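Local coordinates for protein geranyltranstransferase (Agrobacterium tumefaciens, PDB 2H8O) that probably catalyses the condensation of geranyl diphosphate with isopentenyl diphosphate to give farnesyl diphosphate, at residues L260-T268 and T288-R299. Numbering follows the deposited sequence.
Sequences LADDLLDLT and TLVALRGEAWAR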
loop_
_atom_site.group_PDB
_atom_site.type_symbol
_atom_site.label_atom_id
_atom_site.label_comp_id
_atom_site.label_asym_id
_atom_site.label_seq_id
_atom_site.Cartn_x
_atom_site.Cartn_y
_atom_site.Cartn_z
ATOM N N LEU A 260 -13.692 22.723 -6.120
ATOM C CA LEU A 260 -14.124 24.051 -6.578
ATOM C C LEU A 260 -13.792 25.141 -5.570
ATOM O O LEU A 260 -13.241 26.172 -5.925
ATOM C CB LEU A 260 -15.626 24.085 -6.826
ATOM C CG LEU A 260 -16.192 23.751 -8.194
ATOM C CD1 LEU A 260 -17.690 23.917 -8.154
ATOM C CD2 LEU A 260 -15.580 24.641 -9.273
ATOM N N ALA A 261 -14.140 24.909 -4.308
ATOM C CA ALA A 261 -13.888 25.897 -3.262
ATOM C C ALA A 261 -12.407 26.231 -3.209
ATOM O O ALA A 261 -12.041 27.402 -3.070
ATOM C CB ALA A 261 -14.379 25.394 -1.888
ATOM N N ASP A 262 -11.568 25.207 -3.336
ATOM C CA ASP A 262 -10.120 25.383 -3.257
ATOM C C ASP A 262 -9.608 26.195 -4.438
ATOM O O ASP A 262 -8.800 27.114 -4.262
ATOM C CB ASP A 262 -9.394 24.037 -3.195
ATOM C CG ASP A 262 -8.027 24.152 -2.551
ATOM O OD1 ASP A 262 -7.974 24.543 -1.361
ATOM O OD2 ASP A 262 -7.013 23.862 -3.224
ATOM N N ASP A 263 -10.084 25.865 -5.640
ATOM C CA ASP A 263 -9.667 26.585 -6.835
ATOM C C ASP A 263 -10.187 28.025 -6.826
ATOM O O ASP A 263 -9.506 28.920 -7.311
ATOM C CB ASP A 263 -10.098 25.844 -8.108
ATOM C CG ASP A 263 -9.341 24.537 -8.310
ATOM O OD1 ASP A 263 -8.184 24.424 -7.844
ATOM O OD2 ASP A 263 -9.906 23.616 -8.938
ATOM N N LEU A 264 -11.377 28.245 -6.265
ATOM C CA LEU A 264 -11.907 29.605 -6.067
ATOM C C LEU A 264 -11.051 30.412 -5.086
ATOM O O LEU A 264 -10.726 31.568 -5.358
ATOM C CB LEU A 264 -13.349 29.581 -5.542
ATOM C CG LEU A 264 -14.519 29.570 -6.523
ATOM C CD1 LEU A 264 -14.415 30.720 -7.554
ATOM C CD2 LEU A 264 -14.616 28.251 -7.231
ATOM N N LEU A 265 -10.725 29.813 -3.942
ATOM C CA LEU A 265 -9.861 30.453 -2.938
ATOM C C LEU A 265 -8.577 30.952 -3.578
ATOM O O LEU A 265 -8.221 32.120 -3.436
ATOM C CB LEU A 265 -9.492 29.488 -1.802
ATOM C CG LEU A 265 -10.467 29.287 -0.643
ATOM C CD1 LEU A 265 -9.871 28.303 0.374
ATOM C CD2 LEU A 265 -10.804 30.618 0.020
ATOM N N ASP A 266 -7.887 30.056 -4.279
ATOM C CA ASP A 266 -6.646 30.404 -4.961
ATOM C C ASP A 266 -6.869 31.543 -5.962
ATOM O O ASP A 266 -6.066 32.474 -6.034
ATOM C CB ASP A 266 -6.050 29.176 -5.668
ATOM C CG ASP A 266 -5.494 28.143 -4.695
ATOM O OD1 ASP A 266 -5.379 28.438 -3.482
ATOM O OD2 ASP A 266 -5.170 27.024 -5.146
ATOM N N LEU A 267 -7.965 31.474 -6.717
ATOM C CA LEU A 267 -8.312 32.527 -7.674
ATOM C C LEU A 267 -8.363 33.872 -6.964
ATOM O O LEU A 267 -7.661 34.809 -7.346
ATOM C CB LEU A 267 -9.659 32.238 -8.351
ATOM C CG LEU A 267 -10.254 33.354 -9.222
ATOM C CD1 LEU A 267 -9.389 33.592 -10.447
ATOM C CD2 LEU A 267 -11.681 33.021 -9.629
ATOM N N THR A 268 -9.198 33.957 -5.930
ATOM C CA THR A 268 -9.312 35.173 -5.123
ATOM C C THR A 268 -8.291 35.158 -3.991
ATOM O O THR A 268 -7.551 36.125 -3.805
ATOM C CB THR A 268 -10.726 35.338 -4.533
ATOM O OG1 THR A 268 -11.061 34.190 -3.743
ATOM C CG2 THR A 268 -11.761 35.530 -5.656
ATOM N N THR A 288 -8.241 24.462 -14.547
ATOM C CA THR A 288 -9.178 24.487 -13.445
ATOM C C THR A 288 -10.541 24.767 -14.053
ATOM O O THR A 288 -10.628 25.445 -15.082
ATOM C CB THR A 288 -8.770 25.611 -12.462
ATOM O OG1 THR A 288 -7.893 25.084 -11.466
ATOM C CG2 THR A 288 -9.939 26.212 -11.812
ATOM N N LEU A 289 -11.609 24.246 -13.452
ATOM C CA LEU A 289 -12.947 24.575 -13.941
ATOM C C LEU A 289 -13.269 26.059 -13.720
ATOM O O LEU A 289 -13.998 26.661 -14.494
ATOM C CB LEU A 289 -14.022 23.692 -13.300
ATOM C CG LEU A 289 -13.958 22.194 -13.636
ATOM C CD1 LEU A 289 -15.207 21.512 -13.077
ATOM C CD2 LEU A 289 -13.831 21.946 -15.140
ATOM N N VAL A 290 -12.733 26.629 -12.644
ATOM C CA VAL A 290 -12.842 28.068 -12.411
ATOM C C VAL A 290 -12.237 28.845 -13.587
ATOM O O VAL A 290 -12.827 29.816 -14.061
ATOM C CB VAL A 290 -12.137 28.479 -11.098
ATOM C CG1 VAL A 290 -12.168 29.986 -10.922
ATOM C CG2 VAL A 290 -12.770 27.763 -9.911
ATOM N N ALA A 291 -11.068 28.402 -14.049
ATOM C CA ALA A 291 -10.386 29.045 -15.174
ATOM C C ALA A 291 -11.193 28.917 -16.461
ATOM O O ALA A 291 -11.320 29.882 -17.230
ATOM C CB ALA A 291 -8.997 28.450 -15.371
ATOM N N LEU A 292 -11.735 27.730 -16.712
ATOM C CA LEU A 292 -12.457 27.499 -17.968
ATOM C C LEU A 292 -13.862 28.094 -17.982
ATOM O O LEU A 292 -14.285 28.637 -18.997
ATOM C CB LEU A 292 -12.512 26.007 -18.297
ATOM C CG LEU A 292 -11.161 25.334 -18.531
ATOM C CD1 LEU A 292 -11.356 24.038 -19.301
ATOM C CD2 LEU A 292 -10.197 26.252 -19.279
ATOM N N ARG A 293 -14.576 28.009 -16.864
ATOM C CA ARG A 293 -15.988 28.388 -16.818
ATOM C C ARG A 293 -16.262 29.738 -16.150
ATOM O O ARG A 293 -17.366 30.262 -16.266
ATOM C CB ARG A 293 -16.802 27.312 -16.090
ATOM C CG ARG A 293 -16.594 25.886 -16.591
ATOM C CD ARG A 293 -16.989 25.702 -18.039
ATOM N NE ARG A 293 -18.381 26.071 -18.285
ATOM C CZ ARG A 293 -19.441 25.290 -18.063
ATOM N NH1 ARG A 293 -19.297 24.059 -17.570
ATOM N NH2 ARG A 293 -20.661 25.749 -18.327
ATOM N N GLY A 294 -15.287 30.270 -15.416
ATOM C CA GLY A 294 -15.447 31.544 -14.726
ATOM C C GLY A 294 -15.923 31.421 -13.284
ATOM O O GLY A 294 -16.556 30.435 -12.896
ATOM N N GLU A 295 -15.614 32.449 -12.499
ATOM C CA GLU A 295 -15.923 32.483 -11.073
ATOM C C GLU A 295 -17.428 32.399 -10.782
ATOM O O GLU A 295 -17.850 31.700 -9.854
ATOM C CB GLU A 295 -15.327 33.760 -10.470
ATOM C CG GLU A 295 -15.622 33.991 -9.000
ATOM C CD GLU A 295 -14.880 35.197 -8.453
ATOM O OE1 GLU A 295 -15.546 36.138 -7.983
ATOM O OE2 GLU A 295 -13.630 35.204 -8.499
ATOM N N ALA A 296 -18.228 33.109 -11.571
ATOM C CA ALA A 296 -19.683 33.127 -11.385
ATOM C C ALA A 296 -20.285 31.730 -11.572
ATOM O O ALA A 296 -21.145 31.302 -10.790
ATOM C CB ALA A 296 -20.337 34.126 -12.345
ATOM N N TRP A 297 -19.821 31.022 -12.599
ATOM C CA TRP A 297 -20.262 29.654 -12.842
ATOM C C TRP A 297 -19.875 28.777 -11.650
ATOM O O TRP A 297 -20.678 27.986 -11.163
ATOM C CB TRP A 297 -19.635 29.090 -14.124
ATOM C CG TRP A 297 -19.987 27.651 -14.353
ATOM C CD1 TRP A 297 -21.039 27.165 -15.084
ATOM C CD2 TRP A 297 -19.303 26.510 -13.828
ATOM N NE1 TRP A 297 -21.043 25.789 -15.045
ATOM C CE2 TRP A 297 -19.989 25.361 -14.282
ATOM C CE3 TRP A 297 -18.174 26.346 -13.023
ATOM C CZ2 TRP A 297 -19.579 24.066 -13.955
ATOM C CZ3 TRP A 297 -17.767 25.057 -12.696
ATOM C CH2 TRP A 297 -18.466 23.936 -13.161
ATOM N N ALA A 298 -18.639 28.934 -11.190
ATOM C CA ALA A 298 -18.112 28.105 -10.104
ATOM C C ALA A 298 -18.870 28.328 -8.795
ATOM O O ALA A 298 -19.185 27.378 -8.082
ATOM C CB ALA A 298 -16.622 28.359 -9.919
ATOM N N ARG A 299 -19.177 29.578 -8.482
ATOM C CA ARG A 299 -19.872 29.884 -7.238
ATOM C C ARG A 299 -21.307 29.351 -7.239
ATOM O O ARG A 299 -21.794 28.873 -6.215
ATOM C CB ARG A 299 -19.797 31.391 -6.919
ATOM C CG ARG A 299 -18.368 31.845 -6.572
ATOM C CD ARG A 299 -18.309 33.218 -5.899
ATOM N NE ARG A 299 -16.940 33.740 -5.854
ATOM C CZ ARG A 299 -15.973 33.315 -5.031
ATOM N NH1 ARG A 299 -16.188 32.348 -4.138
ATOM N NH2 ARG A 299 -14.761 33.868 -5.098
HETATM O O HOH W 1 -11.785 23.627 -10.682
#
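A chi1 of 176° turns CG1 of Val290 away from its own amide nitrogen and towards Leu267 CD2, 3.3 Å away, where the two side chains meet obliquely. This is knobs-into-holes packing within the all-helical polyprenyl synthetase fold, and it joins the end of helix 241-267 to helix 289-293 and the start of helix 295-312. The other branch, CG2, presses on Leu264 CD2, and the whole Val290 side chain is a knob among Leu260, Asp263, Leu264 and Leu267. Leu264 answers as a knob among Val290, Glu295, Ala298 and Arg299, with its CD2 3.4 Å from Ala298 CB. The helical turns 260-267 and 295-299 run roughly antiparallel, at 146° between their directions. Leu260 extends the apolar seam to Trp297 CZ3. The DDLLD sequence of residues 262-266 resembles the second aspartate-rich motif of this family, which in relatives binds diphosphate through magnesium. Asp263 OD2, also bonded to Gln259, accepts a hydrogen bond from a water that in turn accepts one from Leu289 N (2.8 Å). At the far end, a salt bridge with a long, weak N-H bond joins Arg299 NE to Glu295 OE1, while Leu264 CD1 sits over the centre of the guanidinium face, 3.9 Å from Arg299 CZ.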